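Local coordinates for protein putative oxidoreductase (Gluconobacter oxydans, PDB 3WJ7) that probably catalyses NAD(P)-dependent oxidation or reduction of carbonyl substrates, as a member of the short-chain dehydrogenase/reductase (SDR) family, at residues R41-P46 against G63-P68; L109-L114 against R170-P175; I122-V127 against V179-P184; K239-G244 against F308-A313. One frame throughout, in Å; residues are numbered along the deposited sequence.

Interaction 1 of 4, residues R41-P46 against G63-P68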
loop_
_atom_site.group_PDB
_atom_site.type_symbol
_atom_site.label_atom_id
_atom_site.label_comp_id
_atom_site.label_asym_id
_atom_site.label_seq_id
_atom_site.Cartn_x
_atom_site.Cartn_y
_atom_site.Cartn_z
ATOM N N ARG A 41 29.914 0.795 19.324
ATOM C CA ARG A 41 28.911 -0.235 19.533
ATOM C C ARG A 41 28.009 -0.253 18.262
ATOM O O ARG A 41 27.618 0.783 17.735
ATOM C CB ARG A 41 28.117 0.021 20.828
ATOM C CG ARG A 41 27.019 -1.026 21.116
ATOM C CD ARG A 41 26.238 -0.757 22.414
ATOM N NE ARG A 41 27.136 -0.683 23.551
ATOM C CZ ARG A 41 26.923 -0.014 24.672
ATOM N NH1 ARG A 41 25.810 0.687 24.863
ATOM N NH2 ARG A 41 27.868 -0.022 25.606
ATOM N N LEU A 42 27.689 -1.419 17.748
ATOM C CA LEU A 42 26.983 -1.473 16.475
ATOM C C LEU A 42 25.633 -2.111 16.728
ATOM O O LEU A 42 25.579 -3.220 17.206
ATOM C CB LEU A 42 27.805 -2.266 15.451
ATOM C CG LEU A 42 29.250 -1.766 15.217
ATOM C CD1 LEU A 42 29.988 -2.595 14.190
ATOM C CD2 LEU A 42 29.365 -0.296 14.849
ATOM N N LEU A 43 24.541 -1.410 16.469
ATOM C CA LEU A 43 23.244 -2.037 16.615
ATOM C C LEU A 43 23.019 -2.863 15.363
ATOM O O LEU A 43 23.258 -2.381 14.257
ATOM C CB LEU A 43 22.133 -1.007 16.781
ATOM C CG LEU A 43 20.732 -1.556 17.046
ATOM C CD1 LEU A 43 20.508 -1.929 18.518
ATOM C CD2 LEU A 43 19.669 -0.560 16.585
ATOM N N VAL A 44 22.625 -4.116 15.557
ATOM C CA VAL A 44 22.260 -5.027 14.461
ATOM C C VAL A 44 20.934 -5.734 14.766
ATOM O O VAL A 44 20.544 -5.853 15.946
ATOM C CB VAL A 44 23.311 -6.125 14.280
ATOM C CG1 VAL A 44 24.652 -5.534 13.851
ATOM C CG2 VAL A 44 23.434 -6.940 15.570
ATOM N N ARG A 45 20.266 -6.196 13.702
ATOM C CA ARG A 45 19.003 -6.949 13.792
ATOM C C ARG A 45 19.192 -8.426 14.214
ATOM O O ARG A 45 20.238 -9.024 13.922
ATOM C CB ARG A 45 18.252 -6.884 12.459
ATOM C CG ARG A 45 17.148 -5.830 12.384
ATOM C CD ARG A 45 16.224 -6.081 11.182
ATOM N NE ARG A 45 15.331 -4.956 10.864
ATOM C CZ ARG A 45 15.654 -3.909 10.094
ATOM N NH1 ARG A 45 16.867 -3.812 9.548
ATOM N NH2 ARG A 45 14.763 -2.945 9.873
ATOM N N PRO A 46 18.182 -9.012 14.912
ATOM C CA PRO A 46 18.128 -10.469 15.188
ATOM C C PRO A 46 18.504 -11.334 13.967
ATOM O O PRO A 46 19.259 -12.305 14.098
ATOM C CB PRO A 46 16.654 -10.705 15.591
ATOM C CG PRO A 46 16.089 -9.355 15.950
ATOM C CD PRO A 46 17.109 -8.285 15.627
ATOM N N GLY A 63 19.020 -5.409 18.659
ATOM C CA GLY A 63 17.849 -4.572 18.878
ATOM C C GLY A 63 17.086 -4.360 17.579
ATOM O O GLY A 63 17.438 -4.886 16.516
ATOM N N ASP A 64 16.036 -3.563 17.673
ATOM C CA ASP A 64 15.072 -3.453 16.615
ATOM C C ASP A 64 14.307 -2.173 16.877
ATOM O O ASP A 64 13.676 -2.037 17.920
ATOM C CB ASP A 64 14.134 -4.650 16.719
ATOM C CG ASP A 64 13.369 -4.905 15.450
ATOM O OD1 ASP A 64 12.126 -4.916 15.532
ATOM O OD2 ASP A 64 14.007 -5.099 14.386
ATOM N N LEU A 65 14.382 -1.247 15.930
ATOM C CA LEU A 65 13.844 0.106 16.047
ATOM C C LEU A 65 12.346 0.221 16.364
ATOM O O LEU A 65 11.903 1.161 17.051
ATOM C CB LEU A 65 14.175 0.861 14.764
ATOM C CG LEU A 65 15.665 0.906 14.401
ATOM C CD1 LEU A 65 15.941 2.026 13.415
ATOM C CD2 LEU A 65 16.490 1.141 15.658
ATOM N N SER A 66 11.564 -0.738 15.880
ATOM C CA SER A 66 10.126 -0.751 16.155
ATOM C C SER A 66 9.737 -1.068 17.619
ATOM O O SER A 66 8.603 -0.811 18.014
ATOM C CB SER A 66 9.373 -1.644 15.156
ATOM O OG SER A 66 10.163 -2.737 14.714
ATOM N N ASP A 67 10.673 -1.582 18.421
ATOM C CA ASP A 67 10.431 -1.862 19.847
ATOM C C ASP A 67 11.425 -1.205 20.798
ATOM O O ASP A 67 12.542 -1.724 21.023
ATOM C CB ASP A 67 10.303 -3.363 20.135
ATOM C CG ASP A 67 11.184 -4.207 19.246
ATOM O OD1 ASP A 67 11.668 -5.247 19.734
ATOM O OD2 ASP A 67 11.381 -3.854 18.058
ATOM N N PRO A 68 10.997 -0.059 21.377
ATOM C CA PRO A 68 11.736 0.863 22.264
ATOM C C PRO A 68 12.387 0.236 23.516
ATOM O O PRO A 68 13.191 0.889 24.186
ATOM C CB PRO A 68 10.661 1.896 22.677
ATOM C CG PRO A 68 9.613 1.845 21.594
ATOM C CD PRO A 68 9.624 0.426 21.093
#

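Interaction 2 of 4, residues L109-L114 against R170-P175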
loop_
_atom_site.group_PDB
_atom_site.type_symbol
_atom_site.label_atom_id
_atom_site.label_comp_id
_atom_site.label_asym_id
_atom_site.label_seq_id
_atom_site.Cartn_x
_atom_site.Cartn_y
_atom_site.Cartn_z
ATOM N N LEU A 109 14.086 5.632 17.997
ATOM C CA LEU A 109 15.477 5.756 18.227
ATOM C C LEU A 109 15.786 7.152 18.796
ATOM O O LEU A 109 16.488 7.269 19.826
ATOM C CB LEU A 109 16.275 5.524 16.947
ATOM C CG LEU A 109 17.784 5.617 17.186
ATOM C CD1 LEU A 109 18.231 4.514 18.144
ATOM C CD2 LEU A 109 18.537 5.516 15.866
ATOM N N MET A 110 15.269 8.188 18.134
ATOM C CA MET A 110 15.486 9.564 18.573
ATOM C C MET A 110 14.977 9.841 20.003
ATOM O O MET A 110 15.675 10.429 20.822
ATOM C CB MET A 110 14.880 10.551 17.576
ATOM C CG MET A 110 15.531 10.576 16.194
ATOM S SD MET A 110 17.339 10.704 16.087
ATOM C CE MET A 110 17.783 9.057 15.574
ATOM N N LEU A 111 13.754 9.418 20.304
ATOM C CA LEU A 111 13.231 9.572 21.638
ATOM C C LEU A 111 14.052 8.774 22.660
ATOM O O LEU A 111 14.338 9.281 23.740
ATOM C CB LEU A 111 11.773 9.188 21.688
ATOM C CG LEU A 111 10.696 10.050 20.999
ATOM C CD1 LEU A 111 9.306 9.439 21.231
ATOM C CD2 LEU A 111 10.725 11.476 21.509
ATOM N N ALA A 112 14.454 7.550 22.315
ATOM C CA ALA A 112 15.280 6.726 23.222
ATOM C C ALA A 112 16.631 7.338 23.537
ATOM O O ALA A 112 17.064 7.298 24.693
ATOM C CB ALA A 112 15.436 5.290 22.713
ATOM N N ALA A 113 17.286 7.916 22.531
ATOM C CA ALA A 113 18.610 8.583 22.704
ATOM C C ALA A 113 18.495 9.840 23.570
ATOM O O ALA A 113 19.425 10.230 24.311
ATOM C CB ALA A 113 19.193 8.960 21.363
ATOM N N LEU A 114 17.344 10.474 23.436
ATOM C CA LEU A 114 17.008 11.638 24.207
ATOM C C LEU A 114 16.885 11.193 25.647
ATOM O O LEU A 114 17.567 11.729 26.523
ATOM C CB LEU A 114 15.683 12.212 23.706
ATOM C CG LEU A 114 15.218 13.552 24.243
ATOM C CD1 LEU A 114 16.270 14.604 23.958
ATOM C CD2 LEU A 114 13.913 13.941 23.589
ATOM N N ARG A 170 13.093 20.804 17.271
ATOM C CA ARG A 170 12.446 22.037 17.709
ATOM C C ARG A 170 11.606 21.855 18.979
ATOM O O ARG A 170 11.693 22.633 19.915
ATOM C CB ARG A 170 11.579 22.622 16.602
ATOM C CG ARG A 170 12.343 23.472 15.611
ATOM C CD ARG A 170 11.620 24.797 15.353
ATOM N NE ARG A 170 12.058 25.440 14.103
ATOM C CZ ARG A 170 12.104 26.757 13.878
ATOM N NH1 ARG A 170 11.757 27.636 14.823
ATOM N NH2 ARG A 170 12.516 27.198 12.689
ATOM N N GLU A 171 10.806 20.813 19.021
ATOM C CA GLU A 171 9.880 20.678 20.120
ATOM C C GLU A 171 10.506 20.122 21.391
ATOM O O GLU A 171 9.984 20.329 22.474
ATOM C CB GLU A 171 8.667 19.835 19.715
ATOM C CG GLU A 171 7.722 20.536 18.753
ATOM C CD GLU A 171 6.602 19.617 18.278
ATOM O OE1 GLU A 171 6.676 18.377 18.521
ATOM O OE2 GLU A 171 5.644 20.125 17.648
ATOM N N LYS A 172 11.606 19.400 21.270
ATOM C CA LYS A 172 12.109 18.649 22.410
ATOM C C LYS A 172 13.611 18.787 22.530
ATOM O O LYS A 172 14.231 18.073 23.309
ATOM C CB LYS A 172 11.679 17.174 22.351
ATOM C CG LYS A 172 10.173 16.994 22.251
ATOM C CD LYS A 172 9.746 15.592 22.617
ATOM C CE LYS A 172 8.292 15.590 23.073
ATOM N NZ LYS A 172 7.848 14.242 23.551
ATOM N N ASN A 173 14.196 19.706 21.766
ATOM C CA ASN A 173 15.646 19.987 21.885
ATOM C C ASN A 173 16.558 18.748 21.751
ATOM O O ASN A 173 17.576 18.610 22.448
ATOM C CB ASN A 173 15.924 20.779 23.165
ATOM C CG ASN A 173 14.914 21.905 23.356
ATOM O OD1 ASN A 173 14.998 22.954 22.701
ATOM N ND2 ASN A 173 13.914 21.666 24.211
ATOM N N LEU A 174 16.157 17.862 20.834
ATOM C CA LEU A 174 16.992 16.769 20.321
ATOM C C LEU A 174 18.373 17.284 19.770
ATOM O O LEU A 174 18.452 18.157 18.931
ATOM C CB LEU A 174 16.202 15.978 19.272
ATOM C CG LEU A 174 16.876 14.690 18.810
ATOM C CD1 LEU A 174 16.580 13.517 19.734
ATOM C CD2 LEU A 174 16.522 14.377 17.361
ATOM N N PRO A 175 19.472 16.771 20.292
ATOM C CA PRO A 175 20.689 17.452 19.871
ATOM C C PRO A 175 21.203 16.867 18.555
ATOM O O PRO A 175 22.317 16.327 18.496
ATOM C CB PRO A 175 21.638 17.160 21.027
ATOM C CG PRO A 175 21.170 15.840 21.550
ATOM C CD PRO A 175 19.683 15.910 21.469
#

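Interaction 3 of 4, residues I122-V127 against V179-P184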
loop_
_atom_site.group_PDB
_atom_site.type_symbol
_atom_site.label_atom_id
_atom_site.label_comp_id
_atom_site.label_asym_id
_atom_site.label_seq_id
_atom_site.Cartn_x
_atom_site.Cartn_y
_atom_site.Cartn_z
ATOM N N ILE A 122 23.877 12.249 15.096
ATOM C CA ILE A 122 23.984 12.595 13.694
ATOM C C ILE A 122 23.028 11.714 12.924
ATOM O O ILE A 122 23.121 10.463 12.956
ATOM C CB ILE A 122 25.383 12.366 13.187
ATOM C CG1 ILE A 122 26.323 13.378 13.829
ATOM C CG2 ILE A 122 25.466 12.463 11.652
ATOM C CD1 ILE A 122 27.662 12.750 13.670
ATOM N N TYR A 123 22.092 12.372 12.248
ATOM C CA TYR A 123 21.078 11.684 11.530
ATOM C C TYR A 123 21.399 11.649 10.043
ATOM O O TYR A 123 21.569 12.712 9.387
ATOM C CB TYR A 123 19.731 12.341 11.751
ATOM C CG TYR A 123 18.675 11.658 10.918
ATOM C CD1 TYR A 123 18.443 10.297 11.050
ATOM C CD2 TYR A 123 17.985 12.346 9.952
ATOM C CE1 TYR A 123 17.499 9.645 10.283
ATOM C CE2 TYR A 123 17.034 11.717 9.175
ATOM C CZ TYR A 123 16.803 10.367 9.354
ATOM O OH TYR A 123 15.878 9.757 8.602
ATOM N N CYS A 124 21.463 10.425 9.504
ATOM C CA CYS A 124 21.703 10.256 8.088
ATOM C C CYS A 124 20.415 10.291 7.351
ATOM O O CYS A 124 19.556 9.446 7.540
ATOM C CB CYS A 124 22.457 8.990 7.787
ATOM S SG CYS A 124 23.233 9.053 6.128
ATOM N N SER A 125 20.243 11.290 6.503
ATOM C CA SER A 125 18.991 11.404 5.769
ATOM C C SER A 125 19.348 11.331 4.314
ATOM O O SER A 125 20.177 10.528 3.961
ATOM C CB SER A 125 18.340 12.705 6.146
ATOM O OG SER A 125 17.418 13.169 5.211
ATOM N N SER A 126 18.806 12.145 3.427
ATOM C CA SER A 126 19.213 11.954 2.041
ATOM C C SER A 126 18.741 13.103 1.230
ATOM O O SER A 126 17.808 13.811 1.641
ATOM C CB SER A 126 18.646 10.640 1.500
ATOM O OG SER A 126 18.456 10.692 0.107
ATOM N N VAL A 127 19.365 13.312 0.070
ATOM C CA VAL A 127 18.821 14.338 -0.826
ATOM C C VAL A 127 17.368 14.025 -1.234
ATOM O O VAL A 127 16.649 14.940 -1.678
ATOM C CB VAL A 127 19.680 14.598 -2.073
ATOM C CG1 VAL A 127 21.018 15.173 -1.664
ATOM C CG2 VAL A 127 19.823 13.340 -2.941
ATOM N N VAL A 179 22.508 15.160 8.000
ATOM C CA VAL A 179 23.327 14.966 6.841
ATOM C C VAL A 179 22.401 14.371 5.735
ATOM O O VAL A 179 21.499 13.560 6.014
ATOM C CB VAL A 179 24.464 14.077 7.362
ATOM C CG1 VAL A 179 24.778 12.867 6.522
ATOM C CG2 VAL A 179 25.689 14.918 7.772
ATOM N N ASN A 180 22.578 14.831 4.505
ATOM C CA ASN A 180 21.817 14.422 3.338
ATOM C C ASN A 180 22.793 13.967 2.218
ATOM O O ASN A 180 23.165 14.744 1.346
ATOM C CB ASN A 180 20.974 15.598 2.829
ATOM C CG ASN A 180 20.010 16.161 3.882
ATOM O OD1 ASN A 180 18.799 15.882 3.841
ATOM N ND2 ASN A 180 20.525 16.971 4.806
ATOM N N PRO A 181 23.236 12.712 2.246
ATOM C CA PRO A 181 24.058 12.169 1.158
ATOM C C PRO A 181 23.288 12.132 -0.171
ATOM O O PRO A 181 22.071 12.012 -0.162
ATOM C CB PRO A 181 24.296 10.725 1.581
ATOM C CG PRO A 181 23.874 10.627 3.015
ATOM C CD PRO A 181 22.858 11.691 3.232
ATOM N N SER A 182 23.992 12.288 -1.289
ATOM C CA SER A 182 23.398 12.099 -2.598
ATOM C C SER A 182 23.442 10.595 -2.878
ATOM O O SER A 182 23.177 9.789 -1.992
ATOM C CB SER A 182 24.160 12.893 -3.668
ATOM O OG SER A 182 25.528 12.491 -3.757
ATOM N N THR A 183 23.802 10.191 -4.082
ATOM C CA THR A 183 23.799 8.776 -4.379
ATOM C C THR A 183 25.187 8.146 -4.376
ATOM O O THR A 183 25.995 8.406 -5.242
ATOM C CB THR A 183 22.863 8.392 -5.571
ATOM O OG1 THR A 183 23.499 7.454 -6.464
ATOM C CG2 THR A 183 22.311 9.581 -6.296
ATOM N N PRO A 184 25.479 7.340 -3.341
ATOM C CA PRO A 184 26.859 6.928 -3.111
ATOM C C PRO A 184 27.244 5.747 -3.962
ATOM O O PRO A 184 26.494 4.817 -4.081
ATOM C CB PRO A 184 26.848 6.494 -1.675
ATOM C CG PRO A 184 25.448 5.978 -1.453
ATOM C CD PRO A 184 24.557 6.851 -2.290
#

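Interaction 4 of 4, residues K239-G244 against F308-A313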
loop_
_atom_site.group_PDB
_atom_site.type_symbol
_atom_site.label_atom_id
_atom_site.label_comp_id
_atom_site.label_asym_id
_atom_site.label_seq_id
_atom_site.Cartn_x
_atom_site.Cartn_y
_atom_site.Cartn_z
ATOM N N LYS A 239 21.061 20.974 8.418
ATOM C CA LYS A 239 21.238 19.905 7.431
ATOM C C LYS A 239 22.452 20.212 6.590
ATOM O O LYS A 239 22.724 21.380 6.243
ATOM C CB LYS A 239 20.105 19.885 6.390
ATOM C CG LYS A 239 18.673 19.784 6.866
ATOM C CD LYS A 239 17.827 20.412 5.762
ATOM C CE LYS A 239 16.413 19.858 5.686
ATOM N NZ LYS A 239 15.435 20.956 5.398
ATOM N N TYR A 240 23.122 19.166 6.141
ATOM C CA TYR A 240 24.220 19.370 5.207
ATOM C C TYR A 240 24.170 18.366 4.109
ATOM O O TYR A 240 24.196 17.172 4.366
ATOM C CB TYR A 240 25.572 19.268 5.933
ATOM C CG TYR A 240 25.742 20.152 7.153
ATOM C CD1 TYR A 240 25.246 19.752 8.410
ATOM C CD2 TYR A 240 26.419 21.369 7.066
ATOM C CE1 TYR A 240 25.410 20.555 9.542
ATOM C CE2 TYR A 240 26.590 22.181 8.192
ATOM C CZ TYR A 240 26.096 21.775 9.420
ATOM O OH TYR A 240 26.270 22.565 10.525
ATOM N N ILE A 241 24.063 18.840 2.875
ATOM C CA ILE A 241 24.113 17.959 1.682
ATOM C C ILE A 241 25.519 17.371 1.527
ATOM O O ILE A 241 26.498 18.093 1.598
ATOM C CB ILE A 241 23.750 18.735 0.395
ATOM C CG1 ILE A 241 22.269 19.096 0.401
ATOM C CG2 ILE A 241 24.048 17.910 -0.848
ATOM C CD1 ILE A 241 21.904 20.325 -0.382
ATOM N N LEU A 242 25.620 16.066 1.326
ATOM C CA LEU A 242 26.900 15.456 1.123
ATOM C C LEU A 242 26.934 14.895 -0.270
ATOM O O LEU A 242 26.784 13.702 -0.450
ATOM C CB LEU A 242 27.152 14.373 2.162
ATOM C CG LEU A 242 27.304 14.772 3.652
ATOM C CD1 LEU A 242 27.737 13.555 4.488
ATOM C CD2 LEU A 242 28.250 16.000 3.925
ATOM N N GLY A 243 27.117 15.762 -1.272
ATOM C CA GLY A 243 27.132 15.334 -2.678
ATOM C C GLY A 243 28.545 15.179 -3.179
ATOM O O GLY A 243 29.486 15.454 -2.444
ATOM N N GLY A 244 28.704 14.744 -4.425
ATOM C CA GLY A 244 29.976 14.873 -5.131
ATOM C C GLY A 244 29.817 15.678 -6.424
ATOM O O GLY A 244 30.237 16.844 -6.496
ATOM N N PHE A 308 22.330 18.811 -6.952
ATOM C CA PHE A 308 22.424 19.410 -5.618
ATOM C C PHE A 308 23.771 20.013 -5.446
ATOM O O PHE A 308 24.728 19.512 -6.022
ATOM C CB PHE A 308 22.198 18.358 -4.514
ATOM C CG PHE A 308 20.823 17.793 -4.512
ATOM C CD1 PHE A 308 19.805 18.427 -3.811
ATOM C CD2 PHE A 308 20.530 16.675 -5.268
ATOM C CE1 PHE A 308 18.506 17.928 -3.857
ATOM C CE2 PHE A 308 19.229 16.158 -5.309
ATOM C CZ PHE A 308 18.222 16.802 -4.606
ATOM N N SER A 309 23.851 21.071 -4.644
ATOM C CA SER A 309 25.126 21.723 -4.318
ATOM C C SER A 309 25.577 21.241 -2.975
ATOM O O SER A 309 24.737 21.085 -2.076
ATOM C CB SER A 309 24.918 23.232 -4.195
ATOM O OG SER A 309 26.138 23.902 -3.888
ATOM N N SER A 310 26.885 21.050 -2.808
ATOM C CA SER A 310 27.458 20.713 -1.504
ATOM C C SER A 310 28.224 21.889 -0.902
ATOM O O SER A 310 29.190 21.712 -0.127
ATOM C CB SER A 310 28.381 19.506 -1.630
ATOM O OG SER A 310 27.707 18.432 -2.241
ATOM N N ASP A 311 27.816 23.100 -1.270
ATOM C CA ASP A 311 28.603 24.252 -0.870
ATOM C C ASP A 311 28.532 24.541 0.640
ATOM O O ASP A 311 29.550 24.871 1.254
ATOM C CB ASP A 311 28.300 25.463 -1.754
ATOM C CG ASP A 311 28.974 25.363 -3.133
ATOM O OD1 ASP A 311 29.901 24.533 -3.302
ATOM O OD2 ASP A 311 28.576 26.107 -4.054
ATOM N N LYS A 312 27.362 24.344 1.241
ATOM C CA LYS A 312 27.207 24.495 2.670
ATOM C C LYS A 312 28.154 23.574 3.430
ATOM O O LYS A 312 28.873 24.019 4.290
ATOM C CB LYS A 312 25.764 24.311 3.092
ATOM C CG LYS A 312 25.621 24.357 4.589
ATOM C CD LYS A 312 24.183 24.566 4.960
ATOM C CE LYS A 312 24.067 24.498 6.464
ATOM N NZ LYS A 312 22.655 24.609 6.857
ATOM N N ALA A 313 28.241 22.308 3.095
ATOM C CA ALA A 313 29.201 21.491 3.822
ATOM C C ALA A 313 30.649 21.816 3.416
ATOM O O ALA A 313 31.603 21.493 4.143
ATOM C CB ALA A 313 28.907 20.003 3.657
#

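Interaction 1 of 4, residues R41-P46 against G63-P68
Leu43 and Leu65 make the apolar part of this contact. Their side chains cross obliquely, with Leu43 CD2 lying 3.7 Å from Leu65 CD2. Leu43 has CG anti to its backbone N (chi1 -176°), and its other branch, CD1, settles over the backbone of Gly63, 3.8 Å from Gly63 CA, where no CB holds it off.

Backbone pairing follows directly: Gly63 N donates to Val44 O (3.1 Å), which carries the parallel pairing of strands 39-44 and 59-62 one residue past the end of strand 59-62. Beyond it, Pro46 CD sits 3.5 Å from Gly63 O.

The charged part is looser. Arg45 runs extended from CG to NE, and Arg45 NE comes no nearer than 3.8 Å to Asp64 OD2. This is a long salt bridge, with the guanidinium and carboxylate planes 71° apart, on the side where Arg45 is exposed. Asp64 also starts a type I turn closed by Asp67 N to Asp64 O, and Leu65 O accepts from Asn108 ND2.

Two neighbouring parallel strands, each running into a loop at its C-terminal end, are characteristic of the Rossmann fold; in SDR relatives these loops border the site of the cofactor's adenosine half.

Interaction 2 of 4, residues L109-L114 against R170-P175
Leu174 turns its CG anti to the backbone N (chi1 -171°), toward helix 95-115, while Met110 keeps its CG anti to the carbonyl carbon (chi1 -66°) and then bends at the next two torsions. The two side chains cross at about a right angle. Leu174 CD2 lies against the thioether, 4.0 Å from Met110 SD, and the other branch, Leu174 CD1, reaches the helix backbone 3.4 Å from Met110 O. That carbonyl is already engaged by Leu114 N, one turn further on.

Helices 95-115 and 153-172 belong to the layer packed on one face of the Rossmann sheet, and the contact lies where the second ends and the chain heads for strand 176-185. With the chain turning at Asn173, which has positive phi, Leu174 comes between helix 95-115 and the sheet, touching Ile121 of strand 120-124 and Leu168. An alanine in place of Leu174 would probably leave a gap beside Met110 SD and the Met110 carbonyl, and lose the contact of CD1 with Leu114 CB.

Nearer the surface, Leu114 meets Lys172, again at about a right angle, with Leu114 CD2 4.1 Å from Lys172 CB. Its twin, Leu114 CD1, is 4.1 Å from Lys172 O and brushes Pro175 CD at 4.4 Å. The lysine chain continues extended beyond CG, its CD 4.4 Å from Leu111 CD2.

Interaction 3 of 4, residues I122-V127 against V179-P184
Cys124 and Val179 form a parallel bridge between strands 120-124 and 176-185, in the middle of the Rossmann sheet. Val179 is gripped at both its backbone groups: Val179 N donates to Tyr123 O (3.0 Å) and Val179 O accepts from Ser125 N. The short strand axes diverge by 27°, and beyond the end of strand 120-124 a further bond forms, Val127 N to Pro181 O at 3.0 Å, the donor tilted 31° from the carbonyl plane.

On the Cys124 face, Cys124 SG touches the proline ring, 3.5 Å from Pro181 CG, and lies 4.1 Å from Val179 CG1; a bound mercury ion sits about 3 Å from this side chain. Val127 spreads its two methyls over segment 179-184, CG1 3.7 Å from Asn180 O and CG2 3.8 Å from Ser182 CA. An alanine at Val127 would probably open a gap between Ser182 and Phe308, which the valine also touches.

Ser126 touches Tyr154, consistent with the active-site side of an SDR. Helix 220-233 covers Cys124 and Val179 through His227, whereas helix 153-172 packs on Tyr123 from the other face. Strand 78-83 bonds to one side of the pair and strand 239-248, through Asn180 and Tyr240, to the other.

Interaction 4 of 4, residues K239-G244 against F308-A313
Ile241 and Ser310 hold the tightly packed part of this contact. The isoleucine side chain lies against the backbone carbonyl before the helix, with Ile241 CD1 3.4 Å from Ser309 O, and its CG2 meets Phe308 CB at 4.1 Å. Ser310 points OG anti to its carbonyl carbon (chi1 -54°), and this oxygen accepts from Gly243 N at 2.9 Å with an N-H...O angle of 133°. Ser310 stands at the N-cap position but makes no capping bond; instead Ser309 OG accepts from Asp311 N in an ST turn. One turn in, Ala313 CB sits 3.7 Å from Ile241 O, with Leu242 CD2 4.1 Å from the same methyl.

Toward the partly exposed side the fit is looser. The extended Lys312 side chain and that of Tyr240 cross at about a right angle, Lys312 CE 3.8 Å from Tyr240 CE2. The ammonium makes only a weak bond, Lys312 NZ to Lys239 O at 3.3 Å, and at most a weak, long cation-pi attraction to the ring; its stronger partner is Glu238, in a salt bridge.

Such packing of a late segment, here the start of helix 311-317, against strand 239-248 of the Rossmann sheet is in keeping with the extended SDR architecture.

Interactions 1, 3 and 4 all reach the same mixed sheet, while interaction 2 joins helix 95-115 to the end of helix 153-172 and the loop that follows. Interaction 3 is the core: fully buried, about 5 Å from the chain centre, and dominated by backbone bonds. Interaction 4 is also buried and touches it, because strands 176-185 and 239-248 are neighbours and Asn180 pairs with Tyr240 and Leu242; its chemistry mixes apolar packing with a serine-to-backbone bond. Interactions 1 and 2 are only partly buried. The first combines one backbone bond with a long ion pair, whereas the second relies on van der Waals packing, with no hydrogen bond between its segments. Interactions 1 and 4 lie on opposite sides of the chain's centre.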